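Local coordinates for protein malate oxidoreductase (Thermotoga maritima, PDB 1VL6) that probably catalyses the NAD-dependent oxidative decarboxylation of malate to pyruvate, as the malic enzymes do, at residues Lys104-Ile109 with Glu370-Lys375; Ser119-Ile124 with Cys148-Gln153; Lys61-Thr66 with Glu339-Ile344; Val175-Leu180 with Ala355-Cys360; Val196-Gly201 with Gly255-Ala260. All coordinates share one frame; numbering follows the deposited sequence.

Interaction 1 of 5, residues Lys104-Ile109 with Glu370-Lys375; sequences KAFADI and EAFDMK
F106, on the last turn of helix 89-107, carries almost all of this contact, pushing the far end of its ring among A371, F372 and M374. With F372 it makes an offset edge-to-face pair: the F106 edge is turned toward the F372 face, the planes stand at 60° and the centroids are 6.0 Å apart. The closest atoms of the two rings, F106 CZ and F372 CE1, are 4.1 Å apart, and CE1 lies near the plane of the F106 ring. M374, a selenomethionine, crosses F106 at about a right angle. Its chain bends at both chi2 and chi3, which brings SE within 4.0 Å of F106 CD2; the selenium sits 66° off the ring normal, an oblique Met-aromatic contact. A371 and F372 sit in a type I beta turn, E370 to D373, and M374 opens helix 374-386 directly after it. D373 is the N-cap of that helix, its OD1 accepting from K375 N at 3.2 Å. A371 O also approaches F106 CE2 at 3.5 Å, obliquely, while H377 holds the same carbonyl by a hydrogen bond and also meets the F106 ring. P331 and L327 pack on F106 as well, and V35 of the second subunit touches it.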
# COMPACT_ATOMS: atom_id res chain seq x y z
N LYS A 104 0.68 -7.87 -10.37
CA LYS A 104 0.89 -6.57 -9.76
C LYS A 104 2.34 -6.10 -9.89
O LYS A 104 2.62 -4.94 -10.12
CB LYS A 104 0.55 -6.62 -8.27
CG LYS A 104 0.50 -5.22 -7.59
CD LYS A 104 -0.58 -4.33 -8.25
CE LYS A 104 -0.99 -3.15 -7.41
NZ LYS A 104 -1.56 -2.10 -8.27
N ALA A 105 3.27 -7.02 -9.71
CA ALA A 105 4.66 -6.65 -9.66
C ALA A 105 5.20 -6.30 -11.04
O ALA A 105 5.96 -5.34 -11.20
CB ALA A 105 5.47 -7.75 -9.04
N PHE A 106 4.80 -7.05 -12.05
CA PHE A 106 5.39 -6.81 -13.36
C PHE A 106 4.55 -5.93 -14.28
O PHE A 106 5.06 -5.42 -15.24
CB PHE A 106 5.75 -8.13 -14.04
CG PHE A 106 6.92 -8.83 -13.40
CD1 PHE A 106 6.73 -9.70 -12.36
CD2 PHE A 106 8.22 -8.59 -13.84
CE1 PHE A 106 7.82 -10.34 -11.76
CE2 PHE A 106 9.30 -9.22 -13.26
CZ PHE A 106 9.09 -10.10 -12.21
N ALA A 107 3.28 -5.73 -13.97
CA ALA A 107 2.40 -4.95 -14.86
C ALA A 107 1.56 -3.94 -14.14
O ALA A 107 0.92 -3.16 -14.80
CB ALA A 107 1.49 -5.88 -15.67
N ASP A 108 1.59 -3.97 -12.80
CA ASP A 108 0.80 -3.10 -11.92
C ASP A 108 -0.68 -3.38 -12.10
O ASP A 108 -1.54 -2.51 -11.88
CB ASP A 108 1.19 -1.63 -12.06
CG ASP A 108 0.65 -0.76 -10.91
OD1 ASP A 108 0.40 -1.29 -9.80
OD2 ASP A 108 0.41 0.47 -11.01
N ILE A 109 -0.99 -4.61 -12.46
CA ILE A 109 -2.39 -5.02 -12.67
C ILE A 109 -2.92 -5.55 -11.37
O ILE A 109 -2.24 -6.30 -10.67
CB ILE A 109 -2.47 -6.08 -13.75
CG1 ILE A 109 -2.30 -5.42 -15.10
CG2 ILE A 109 -3.78 -6.83 -13.69
CD1 ILE A 109 -2.31 -6.42 -16.21
N GLU A 370 15.90 -12.40 -19.72
CA GLU A 370 15.32 -12.90 -18.48
C GLU A 370 14.17 -11.97 -18.10
O GLU A 370 14.15 -10.80 -18.53
CB GLU A 370 16.29 -12.89 -17.33
CG GLU A 370 17.51 -13.74 -17.52
CD GLU A 370 18.72 -13.09 -16.94
OE1 GLU A 370 18.65 -12.66 -15.75
OE2 GLU A 370 19.72 -12.98 -17.69
N ALA A 371 13.30 -12.46 -17.23
CA ALA A 371 12.06 -11.81 -16.83
C ALA A 371 12.27 -10.58 -16.04
O ALA A 371 11.41 -9.71 -16.04
CB ALA A 371 11.24 -12.69 -16.03
N PHE A 372 13.36 -10.53 -15.29
CA PHE A 372 13.67 -9.34 -14.49
C PHE A 372 14.18 -8.18 -15.31
O PHE A 372 14.37 -7.07 -14.80
CB PHE A 372 14.68 -9.67 -13.39
CG PHE A 372 14.09 -10.53 -12.33
CD1 PHE A 372 13.31 -9.97 -11.34
CD2 PHE A 372 14.24 -11.89 -12.37
CE1 PHE A 372 12.74 -10.75 -10.38
CE2 PHE A 372 13.66 -12.69 -11.41
CZ PHE A 372 12.91 -12.12 -10.42
N ASP A 373 14.35 -8.41 -16.61
CA ASP A 373 14.66 -7.30 -17.49
C ASP A 373 13.40 -6.53 -17.90
O ASP A 373 12.68 -6.90 -18.83
CB ASP A 373 15.37 -7.78 -18.73
CG ASP A 373 15.99 -6.66 -19.47
OD1 ASP A 373 15.50 -5.47 -19.36
OD2 ASP A 373 17.00 -6.89 -20.15
N MSE A 374 13.16 -5.44 -17.20
CA MSE A 374 11.92 -4.70 -17.29
C MSE A 374 11.68 -4.14 -18.66
O MSE A 374 10.54 -3.88 -19.00
CB MSE A 374 11.97 -3.59 -16.24
CG MSE A 374 12.17 -4.15 -14.77
SE MSE A 374 10.97 -5.73 -14.36
CE MSE A 374 9.22 -4.71 -14.47
N LYS A 375 12.73 -3.96 -19.45
CA LYS A 375 12.56 -3.53 -20.84
C LYS A 375 11.67 -4.51 -21.61
O LYS A 375 10.85 -4.08 -22.42
CB LYS A 375 13.89 -3.15 -21.55
CG LYS A 375 14.27 -1.59 -21.20
CD LYS A 375 15.54 -0.85 -21.90

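Interaction 2 of 5, residues Ser119-Ile124 with Cys148-Gln153; sequences SEEEKI and CFRILQ
E121 sends CG between its own backbone N and carbonyl carbon (chi1 65°) and then runs extended, carrying its carboxylate across to R150, whose chain bends at chi3 to swing the guanidinium back to meet it. The result is a salt bridge from R150 NH1 to E121 OE2, 2.6 Å long. As a hydrogen bond it is weak, because the N-H...O angle is just 128°. E121 OE1 is also near R150 NH1, at 2.9 Å; these two distances show one nitrogen facing both oxygens instead of two nitrogens pairing with two oxygens. The carboxylate and guanidinium planes are 28° apart. R150 has a second anionic partner, since its NH2 bridges to E239, so its charge is probably shared between the two carboxylates. Beside the ion pair the contact is apolar. I151 reaches the base of E121, with CG1 3.9 Å from E121 CB, and its CD1 ends 3.9 Å from I124 CD1, the two isoleucines crossing at about a right angle. I151 also packs on L140 of strand 137-140. Helix 121-130 leads into that strand and helix 147-158 leads out of it to the neighbouring strand 163-165. Two such helices packed side by side, joined by apolar contacts and a salt bridge, belong to the successive beta-alpha-beta crossovers of a parallel alpha/beta sheet, here in the malic enzyme N-terminal domain.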
# COMPACT_ATOMS: atom_id res chain seq x y z
N SER A 119 -15.82 -28.12 -12.45
CA SER A 119 -14.87 -28.49 -13.44
C SER A 119 -15.46 -29.00 -14.78
O SER A 119 -14.68 -29.20 -15.73
CB SER A 119 -13.87 -29.44 -12.81
OG SER A 119 -14.47 -30.70 -12.67
N GLU A 120 -16.79 -29.15 -14.90
CA GLU A 120 -17.40 -29.40 -16.23
C GLU A 120 -17.18 -28.17 -17.09
O GLU A 120 -17.37 -27.05 -16.62
CB GLU A 120 -18.88 -29.67 -16.14
CG GLU A 120 -19.22 -31.13 -15.90
CD GLU A 120 -20.58 -31.27 -15.25
OE1 GLU A 120 -21.59 -31.26 -15.98
OE2 GLU A 120 -20.64 -31.36 -14.01
N GLU A 121 -16.79 -28.37 -18.34
CA GLU A 121 -16.41 -27.24 -19.19
C GLU A 121 -17.56 -26.24 -19.43
O GLU A 121 -17.36 -25.05 -19.29
CB GLU A 121 -15.71 -27.70 -20.49
CG GLU A 121 -16.62 -28.50 -21.41
CD GLU A 121 -15.87 -29.23 -22.51
OE1 GLU A 121 -15.23 -30.28 -22.26
OE2 GLU A 121 -15.94 -28.77 -23.65
N GLU A 122 -18.77 -26.70 -19.75
CA GLU A 122 -19.84 -25.74 -20.07
C GLU A 122 -20.14 -24.90 -18.86
O GLU A 122 -20.43 -23.72 -18.97
CB GLU A 122 -21.14 -26.39 -20.56
CG GLU A 122 -21.02 -27.28 -21.80
CD GLU A 122 -20.58 -26.54 -23.06
OE1 GLU A 122 -20.94 -25.36 -23.31
OE2 GLU A 122 -19.84 -27.19 -23.82
N LYS A 123 -20.05 -25.51 -17.68
CA LYS A 123 -20.32 -24.80 -16.46
C LYS A 123 -19.27 -23.75 -16.13
O LYS A 123 -19.63 -22.59 -15.80
CB LYS A 123 -20.51 -25.81 -15.35
CG LYS A 123 -21.82 -26.58 -15.59
CD LYS A 123 -22.22 -27.44 -14.43
CE LYS A 123 -23.30 -28.43 -14.86
NZ LYS A 123 -23.69 -29.32 -13.74
N ILE A 124 -17.99 -24.10 -16.30
CA ILE A 124 -16.91 -23.12 -16.16
C ILE A 124 -17.20 -21.96 -17.12
O ILE A 124 -17.14 -20.78 -16.74
CB ILE A 124 -15.51 -23.76 -16.52
CG1 ILE A 124 -15.01 -24.68 -15.42
CG2 ILE A 124 -14.42 -22.69 -16.82
CD1 ILE A 124 -14.07 -25.69 -15.93
N CYS A 148 -9.51 -27.22 -21.95
CA CYS A 148 -9.12 -25.82 -22.01
C CYS A 148 -9.15 -25.28 -23.45
O CYS A 148 -9.14 -24.09 -23.69
CB CYS A 148 -7.72 -25.66 -21.41
SG CYS A 148 -6.53 -26.58 -22.35
N PHE A 149 -9.13 -26.14 -24.44
CA PHE A 149 -9.16 -25.62 -25.78
C PHE A 149 -10.51 -24.95 -26.05
O PHE A 149 -10.59 -23.78 -26.45
CB PHE A 149 -8.91 -26.75 -26.79
CG PHE A 149 -7.52 -27.36 -26.70
CD1 PHE A 149 -6.40 -26.58 -26.78
CD2 PHE A 149 -7.36 -28.73 -26.53
CE1 PHE A 149 -5.13 -27.15 -26.71
CE2 PHE A 149 -6.09 -29.30 -26.47
CZ PHE A 149 -4.99 -28.53 -26.56
N ARG A 150 -11.57 -25.70 -25.78
CA ARG A 150 -12.94 -25.23 -25.99
C ARG A 150 -13.20 -24.05 -25.06
O ARG A 150 -13.83 -23.06 -25.48
CB ARG A 150 -13.97 -26.35 -25.70
CG ARG A 150 -14.78 -26.90 -26.89
CD ARG A 150 -15.61 -28.24 -26.59
NE ARG A 150 -14.88 -29.50 -26.86
CZ ARG A 150 -14.08 -30.22 -25.99
NH1 ARG A 150 -13.85 -29.83 -24.73
NH2 ARG A 150 -13.49 -31.35 -26.40
N ILE A 151 -12.69 -24.13 -23.82
CA ILE A 151 -12.97 -23.06 -22.86
C ILE A 151 -12.37 -21.73 -23.33
O ILE A 151 -13.05 -20.69 -23.36
CB ILE A 151 -12.48 -23.43 -21.46
CG1 ILE A 151 -13.31 -24.60 -20.92
CG2 ILE A 151 -12.61 -22.24 -20.51
CD1 ILE A 151 -12.84 -25.12 -19.59
N LEU A 152 -11.11 -21.74 -23.73
CA LEU A 152 -10.51 -20.53 -24.26
C LEU A 152 -11.25 -19.97 -25.47
O LEU A 152 -11.53 -18.81 -25.54
CB LEU A 152 -9.05 -20.75 -24.63
CG LEU A 152 -8.33 -19.53 -25.19
CD1 LEU A 152 -8.36 -18.45 -24.12
CD2 LEU A 152 -6.90 -19.88 -25.60
N GLN A 153 -11.55 -20.83 -26.43
CA GLN A 153 -12.12 -20.40 -27.67
C GLN A 153 -13.48 -19.78 -27.42
O GLN A 153 -13.78 -18.70 -27.93
CB GLN A 153 -12.22 -21.57 -28.62
CG GLN A 153 -12.73 -21.19 -30.02
CD GLN A 153 -13.81 -22.15 -30.51
OE1 GLN A 153 -14.98 -22.11 -30.03
NE2 GLN A 153 -13.44 -23.02 -31.45

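Interaction 3 of 5, residues Lys61-Thr66 with Glu339-Ile344; sequences KTYVYT and EKRSKI
Y63 and R341 make the whole contact, by a flat stack. The guanidinium lies on one face of the phenol ring with the planes 4° apart and the group centres separated by 3.7 Å, R341 CZ being the cation over the ring in a cation-pi contact. The aliphatic part of the arginine covers the same face: R341 CD is 3.4 Å from the Y63 ring centroid, a CH-pi approach nearly along the normal. R341 CG lies farther out, 3.6 Å from Y63 OH. The two side chains slide past each other in opposite directions, so the guanidinium end comes back over the root of the tyrosine, with R341 NH2 3.5 Å from Y63 CB. Outside this stack the contact is loose. The backbones stay far apart, with the closest pair of CA atoms, those of Y63 and E339, at 9.4 Å, and both stacked residues remain partly exposed at the protein surface. R341 has positive phi (66°) directly after helix 330-340, where the chain leaves that helix. R68 and I161 also touch Y63, and E60 touches R341. The stack thus ties short helix 62-65 to the end of helix 330-340, while V64 O on the former bonds K23 of the second subunit.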
# COMPACT_ATOMS: atom_id res chain seq x y z
N LYS A 61 -18.49 3.23 -19.08
CA LYS A 61 -18.07 4.21 -18.11
C LYS A 61 -17.47 3.51 -16.88
O LYS A 61 -16.76 4.17 -16.10
CB LYS A 61 -19.21 5.22 -17.73
CG LYS A 61 -19.39 6.48 -18.64
N THR A 62 -17.70 2.20 -16.73
CA THR A 62 -16.95 1.46 -15.66
C THR A 62 -15.43 1.61 -15.79
O THR A 62 -14.71 1.62 -14.79
CB THR A 62 -17.29 -0.03 -15.56
OG1 THR A 62 -17.07 -0.68 -16.84
CG2 THR A 62 -18.79 -0.21 -15.19
N TYR A 63 -14.95 1.79 -17.02
CA TYR A 63 -13.53 2.00 -17.27
C TYR A 63 -13.04 3.36 -16.78
O TYR A 63 -11.84 3.56 -16.59
CB TYR A 63 -13.17 1.85 -18.78
CG TYR A 63 -13.20 0.44 -19.30
CD1 TYR A 63 -12.07 -0.36 -19.23
CD2 TYR A 63 -14.37 -0.11 -19.84
CE1 TYR A 63 -12.08 -1.66 -19.70
CE2 TYR A 63 -14.39 -1.45 -20.29
CZ TYR A 63 -13.25 -2.21 -20.22
OH TYR A 63 -13.24 -3.50 -20.67
N VAL A 64 -13.97 4.28 -16.58
CA VAL A 64 -13.65 5.63 -16.11
C VAL A 64 -13.82 5.79 -14.60
O VAL A 64 -13.07 6.52 -13.96
CB VAL A 64 -14.62 6.64 -16.79
CG1 VAL A 64 -14.48 8.05 -16.21
CG2 VAL A 64 -14.45 6.63 -18.31
N TYR A 65 -14.84 5.14 -14.04
CA TYR A 65 -15.29 5.36 -12.68
C TYR A 65 -15.04 4.23 -11.66
O TYR A 65 -15.29 4.38 -10.45
CB TYR A 65 -16.78 5.64 -12.74
CG TYR A 65 -17.13 6.95 -13.42
CD1 TYR A 65 -16.58 8.16 -12.98
CD2 TYR A 65 -18.03 6.99 -14.46
CE1 TYR A 65 -16.90 9.37 -13.58
CE2 TYR A 65 -18.37 8.18 -15.07
CZ TYR A 65 -17.80 9.37 -14.63
OH TYR A 65 -18.16 10.53 -15.26
N THR A 66 -14.57 3.09 -12.15
CA THR A 66 -14.19 1.97 -11.28
C THR A 66 -12.79 1.51 -11.59
O THR A 66 -12.11 2.07 -12.43
CB THR A 66 -15.15 0.77 -11.48
OG1 THR A 66 -14.89 0.13 -12.74
CG2 THR A 66 -16.61 1.23 -11.54
N GLU A 339 -6.11 -2.71 -21.84
CA GLU A 339 -6.20 -1.30 -22.19
C GLU A 339 -6.89 -1.10 -23.54
O GLU A 339 -7.68 -0.18 -23.69
CB GLU A 339 -4.80 -0.74 -22.23
CG GLU A 339 -4.69 0.76 -22.21
CD GLU A 339 -3.23 1.15 -22.13
OE1 GLU A 339 -2.61 0.93 -21.04
OE2 GLU A 339 -2.71 1.63 -23.16
N LYS A 340 -6.59 -1.96 -24.51
CA LYS A 340 -7.23 -1.96 -25.82
C LYS A 340 -8.70 -2.35 -25.67
O LYS A 340 -9.55 -2.03 -26.50
CB LYS A 340 -6.55 -3.00 -26.69
CG LYS A 340 -6.32 -2.65 -28.16
CD LYS A 340 -5.45 -3.75 -28.84
CE LYS A 340 -4.81 -3.29 -30.12
NZ LYS A 340 -5.82 -3.21 -31.26
N ARG A 341 -8.98 -3.12 -24.63
CA ARG A 341 -10.32 -3.66 -24.38
C ARG A 341 -10.83 -4.65 -25.40
O ARG A 341 -11.91 -5.19 -25.22
CB ARG A 341 -11.36 -2.59 -24.29
CG ARG A 341 -11.21 -1.73 -23.13
CD ARG A 341 -12.36 -0.77 -23.06
NE ARG A 341 -11.96 0.52 -22.54
CZ ARG A 341 -12.74 1.59 -22.51
NH1 ARG A 341 -14.02 1.55 -22.96
NH2 ARG A 341 -12.25 2.70 -22.02
N SER A 342 -10.10 -4.95 -26.45
CA SER A 342 -10.67 -5.89 -27.43
C SER A 342 -10.07 -7.30 -27.24
O SER A 342 -9.10 -7.54 -26.42
CB SER A 342 -10.57 -5.38 -28.92
OG SER A 342 -9.27 -5.62 -29.51
N LYS A 343 -10.66 -8.19 -28.02
CA LYS A 343 -10.26 -9.57 -28.10
C LYS A 343 -8.78 -9.69 -28.44
O LYS A 343 -8.28 -8.91 -29.25
CB LYS A 343 -11.12 -10.26 -29.19
CG LYS A 343 -12.64 -10.42 -28.76
CD LYS A 343 -13.48 -11.32 -29.67
CE LYS A 343 -15.00 -11.19 -29.33
NZ LYS A 343 -15.35 -11.79 -28.05
N ILE A 344 -8.08 -10.62 -27.79
CA ILE A 344 -6.67 -10.88 -28.16
C ILE A 344 -6.62 -11.54 -29.52
O ILE A 344 -7.30 -12.51 -29.74
CB ILE A 344 -6.00 -11.79 -27.16
CG1 ILE A 344 -5.69 -11.00 -25.87
CG2 ILE A 344 -4.71 -12.35 -27.75
CD1 ILE A 344 -5.61 -11.83 -24.67

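Interaction 4 of 5, residues Val175-Leu180 with Ala355-Cys360; sequences VSAAFL and AIARSC
The shortest polar bond beside the packing of A177 on I356 and A357 joins S359 OG to A355 O, 2.6 Å, one turn back along helix 346-358. The same hydroxyl oxygen is hydrogen-bonded to N379 ND2, so two groups grip it where the chain leaves the helix. S359 N adds a backbone bond to I356 O at 2.9 Å. Across the contact the side chains that meet are all apolar, and the methyls also rest on backbone atoms. A177 and A357 bring their CA atoms to 4.8 Å, a separation that two methyl side chains permit. A177 CB points into the other helix, lying 3.6 Å from I356 CG2 and 3.8 Å from A357 N. In return A357 CB comes 4.0 Å from A177 O, and the two CB atoms are 4.1 Å apart. I356 offers its CG2 branch here because that branch is anti to the backbone N, while CG1 lies beside the N (chi1 -70°). N181 ND2 bonds A357 O, a polar link between the same helices. Helix 166-186 also packs on helix 202-214, through S176 on F210 and L214, while I356 also meets V380 of helix 374-386.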
# COMPACT_ATOMS: atom_id res chain seq x y z
N VAL A 175 7.97 -19.55 -26.47
CA VAL A 175 8.67 -20.61 -27.20
C VAL A 175 9.00 -20.12 -28.62
O VAL A 175 10.10 -20.31 -29.11
CB VAL A 175 7.82 -21.85 -27.29
CG1 VAL A 175 8.38 -22.85 -28.29
CG2 VAL A 175 7.65 -22.51 -25.89
N SER A 176 8.06 -19.42 -29.24
CA SER A 176 8.22 -18.90 -30.56
C SER A 176 9.34 -17.88 -30.62
O SER A 176 10.16 -17.92 -31.53
CB SER A 176 6.93 -18.24 -31.00
OG SER A 176 5.93 -19.22 -31.22
N ALA A 177 9.40 -16.95 -29.68
CA ALA A 177 10.50 -15.98 -29.72
C ALA A 177 11.82 -16.68 -29.53
O ALA A 177 12.78 -16.39 -30.21
CB ALA A 177 10.33 -14.93 -28.66
N ALA A 178 11.89 -17.62 -28.59
CA ALA A 178 13.11 -18.37 -28.35
C ALA A 178 13.50 -19.09 -29.63
O ALA A 178 14.66 -19.12 -30.01
CB ALA A 178 12.89 -19.38 -27.22
N PHE A 179 12.51 -19.69 -30.30
CA PHE A 179 12.76 -20.46 -31.52
C PHE A 179 13.33 -19.57 -32.60
O PHE A 179 14.33 -19.90 -33.21
CB PHE A 179 11.50 -21.09 -32.03
CG PHE A 179 11.62 -21.62 -33.42
CD1 PHE A 179 12.19 -22.85 -33.66
CD2 PHE A 179 11.10 -20.93 -34.48
CE1 PHE A 179 12.24 -23.37 -34.93
CE2 PHE A 179 11.17 -21.46 -35.76
CZ PHE A 179 11.74 -22.67 -35.98
N LEU A 180 12.70 -18.43 -32.81
CA LEU A 180 13.21 -17.48 -33.83
C LEU A 180 14.65 -17.08 -33.62
O LEU A 180 15.44 -17.03 -34.57
CB LEU A 180 12.36 -16.22 -33.92
CG LEU A 180 10.96 -16.51 -34.47
CD1 LEU A 180 10.07 -15.30 -34.33
CD2 LEU A 180 10.99 -16.96 -35.91
N ALA A 355 8.53 -8.84 -30.16
CA ALA A 355 9.02 -7.93 -29.19
C ALA A 355 9.95 -8.65 -28.22
O ALA A 355 11.04 -8.14 -27.87
CB ALA A 355 7.83 -7.31 -28.50
N ILE A 356 9.56 -9.86 -27.80
CA ILE A 356 10.46 -10.63 -26.90
C ILE A 356 11.79 -10.98 -27.63
O ILE A 356 12.87 -10.78 -27.11
CB ILE A 356 9.76 -11.87 -26.39
CG1 ILE A 356 8.66 -11.46 -25.41
CG2 ILE A 356 10.73 -12.80 -25.73
CD1 ILE A 356 7.68 -12.55 -25.19
N ALA A 357 11.69 -11.41 -28.88
CA ALA A 357 12.88 -11.82 -29.60
C ALA A 357 13.84 -10.65 -29.77
O ALA A 357 15.03 -10.83 -29.71
CB ALA A 357 12.56 -12.42 -30.96
N ARG A 358 13.32 -9.46 -30.03
CA ARG A 358 14.21 -8.36 -30.34
C ARG A 358 14.67 -7.76 -29.02
O ARG A 358 15.48 -6.84 -28.99
CB ARG A 358 13.56 -7.32 -31.27
CG ARG A 358 12.63 -6.37 -30.57
CD ARG A 358 11.88 -5.37 -31.46
NE ARG A 358 10.88 -4.67 -30.64
CZ ARG A 358 11.17 -3.67 -29.79
NH1 ARG A 358 12.43 -3.24 -29.67
NH2 ARG A 358 10.21 -3.09 -29.07
N SER A 359 14.17 -8.26 -27.90
CA SER A 359 14.52 -7.61 -26.65
C SER A 359 15.90 -8.06 -26.15
O SER A 359 16.26 -7.79 -25.03
CB SER A 359 13.39 -7.79 -25.62
OG SER A 359 12.30 -6.89 -25.93
N CYS A 360 16.68 -8.76 -26.99
CA CYS A 360 18.06 -9.04 -26.65
C CYS A 360 18.83 -9.28 -27.88
O CYS A 360 18.24 -9.43 -28.94
CB CYS A 360 18.14 -10.27 -25.78
SG CYS A 360 17.77 -11.85 -26.60

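Interaction 5 of 5, residues Val196-Gly201 with Gly255-Ala260; sequences VVNGIG and GDLETA
N198 meets L257 CD1 with three atoms of its side chain: CB lies 4.2 Å from that methyl, CG likewise at 4.2 Å, and OD1 ends 3.9 Å from it. The remaining atom, ND2, makes a weak hydrogen bond to S271 OG. The two side chains cross at about a right angle; with a methyl as partner, OD1 makes only a van der Waals contact. L257 CD1 serves a second residue two positions earlier on the strand, since V196 CG1 is 3.9 Å away. The other branch of that valine, CG2, turns to the helix itself, 4.0 Å from A260 CB and 3.4 Å from A260 O, a carbonyl that K194 also holds. The short helix 257-261 is fixed at its start by D256, the N-cap residue: OD1 takes T259 N at 3.0 Å in a nearly straight bond (172°). After N198 the strand passes into G199 and G201, the first glycines of a GxGxxG pattern consistent with a Rossmann dinucleotide-binding loop. Strand 194-198 is an inner strand of the mixed sheet, hydrogen-bonded between 218-223 and 266-269, and helix 257-261 packs on it while L257 also touches F267 and W280.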
# COMPACT_ATOMS: atom_id res chain seq x y z
N VAL A 196 10.69 -31.00 -34.10
CA VAL A 196 9.93 -32.01 -33.42
C VAL A 196 9.32 -31.38 -32.19
O VAL A 196 10.05 -30.89 -31.35
CB VAL A 196 10.79 -33.18 -32.99
CG1 VAL A 196 9.99 -34.11 -32.09
CG2 VAL A 196 11.24 -33.97 -34.17
N VAL A 197 7.99 -31.41 -32.06
CA VAL A 197 7.33 -30.98 -30.85
C VAL A 197 6.78 -32.20 -30.11
O VAL A 197 5.95 -32.91 -30.64
CB VAL A 197 6.18 -30.06 -31.15
CG1 VAL A 197 5.49 -29.58 -29.83
CG2 VAL A 197 6.66 -28.89 -31.96
N ASN A 198 7.22 -32.41 -28.86
CA ASN A 198 6.76 -33.55 -28.09
C ASN A 198 5.91 -33.13 -26.91
O ASN A 198 6.37 -32.36 -26.06
CB ASN A 198 7.94 -34.33 -27.56
CG ASN A 198 7.52 -35.66 -26.88
OD1 ASN A 198 7.18 -36.60 -27.57
ND2 ASN A 198 7.55 -35.72 -25.54
N GLY A 199 4.71 -33.69 -26.83
CA GLY A 199 3.74 -33.42 -25.75
C GLY A 199 2.72 -32.42 -26.24
O GLY A 199 2.91 -31.21 -26.13
N ILE A 200 1.63 -32.93 -26.80
CA ILE A 200 0.63 -32.08 -27.46
C ILE A 200 -0.54 -31.84 -26.53
O ILE A 200 -1.65 -32.30 -26.76
CB ILE A 200 0.16 -32.71 -28.78
CG1 ILE A 200 1.37 -33.19 -29.61
CG2 ILE A 200 -0.66 -31.71 -29.59
CD1 ILE A 200 2.12 -32.07 -30.22
N GLY A 201 -0.25 -31.18 -25.42
CA GLY A 201 -1.26 -30.73 -24.48
C GLY A 201 -1.52 -29.26 -24.75
O GLY A 201 -1.43 -28.84 -25.90
N GLY A 255 6.30 -43.62 -36.20
CA GLY A 255 7.15 -44.26 -35.20
C GLY A 255 7.27 -43.41 -33.94
O GLY A 255 6.48 -42.50 -33.70
N ASP A 256 8.29 -43.70 -33.13
CA ASP A 256 8.44 -43.10 -31.79
C ASP A 256 9.23 -41.80 -31.85
O ASP A 256 9.66 -41.37 -32.91
CB ASP A 256 9.07 -44.12 -30.79
CG ASP A 256 10.41 -44.68 -31.28
OD1 ASP A 256 11.04 -43.99 -32.13
OD2 ASP A 256 10.89 -45.81 -30.92
N LEU A 257 9.42 -41.16 -30.70
CA LEU A 257 10.21 -39.93 -30.63
C LEU A 257 11.59 -40.08 -31.25
O LEU A 257 12.11 -39.18 -31.91
CB LEU A 257 10.33 -39.48 -29.18
CG LEU A 257 11.10 -38.19 -28.87
CD1 LEU A 257 10.49 -36.98 -29.50
CD2 LEU A 257 11.19 -37.97 -27.37
N GLU A 258 12.19 -41.22 -31.03
CA GLU A 258 13.55 -41.48 -31.51
C GLU A 258 13.63 -41.40 -33.02
O GLU A 258 14.50 -40.74 -33.57
CB GLU A 258 14.06 -42.82 -31.00
CG GLU A 258 15.52 -42.99 -31.29
CD GLU A 258 16.03 -44.37 -30.96
OE1 GLU A 258 15.32 -45.18 -30.28
OE2 GLU A 258 17.15 -44.63 -31.38
N THR A 259 12.69 -42.05 -33.68
CA THR A 259 12.51 -41.95 -35.13
C THR A 259 12.29 -40.50 -35.61
O THR A 259 12.90 -40.04 -36.60
CB THR A 259 11.29 -42.80 -35.47
OG1 THR A 259 11.60 -44.20 -35.33
CG2 THR A 259 10.89 -42.63 -36.91
N ALA A 260 11.44 -39.76 -34.90
CA ALA A 260 11.15 -38.36 -35.23
C ALA A 260 12.38 -37.50 -35.22
O ALA A 260 12.49 -36.57 -36.02
CB ALA A 260 10.13 -37.78 -34.28

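In the fold
Interactions 1 and 3 each tie the N-terminal malic enzyme region to the NAD-binding region, and both touch the second subunit; their centres are 21 Å apart. Interactions 4 and 5 lie wholly within the NAD-binding region, with nearest atoms about 7 Å apart, helix 166-186 being followed by strand 194-198. Nearest atoms of interactions 4 and 1 are about 5 Å apart without touching; helices 346-358 and 374-386, which follow each other in the chain, carry one segment of each. Interaction 2, within the N-terminal region, touches interaction 5 directly: F149 CZ is 3.6 Å from G201 O. That places helix 147-158 against the glycine loop, the probable NAD site, whereas interaction 3 lies about 42 Å from interaction 5, centre to centre.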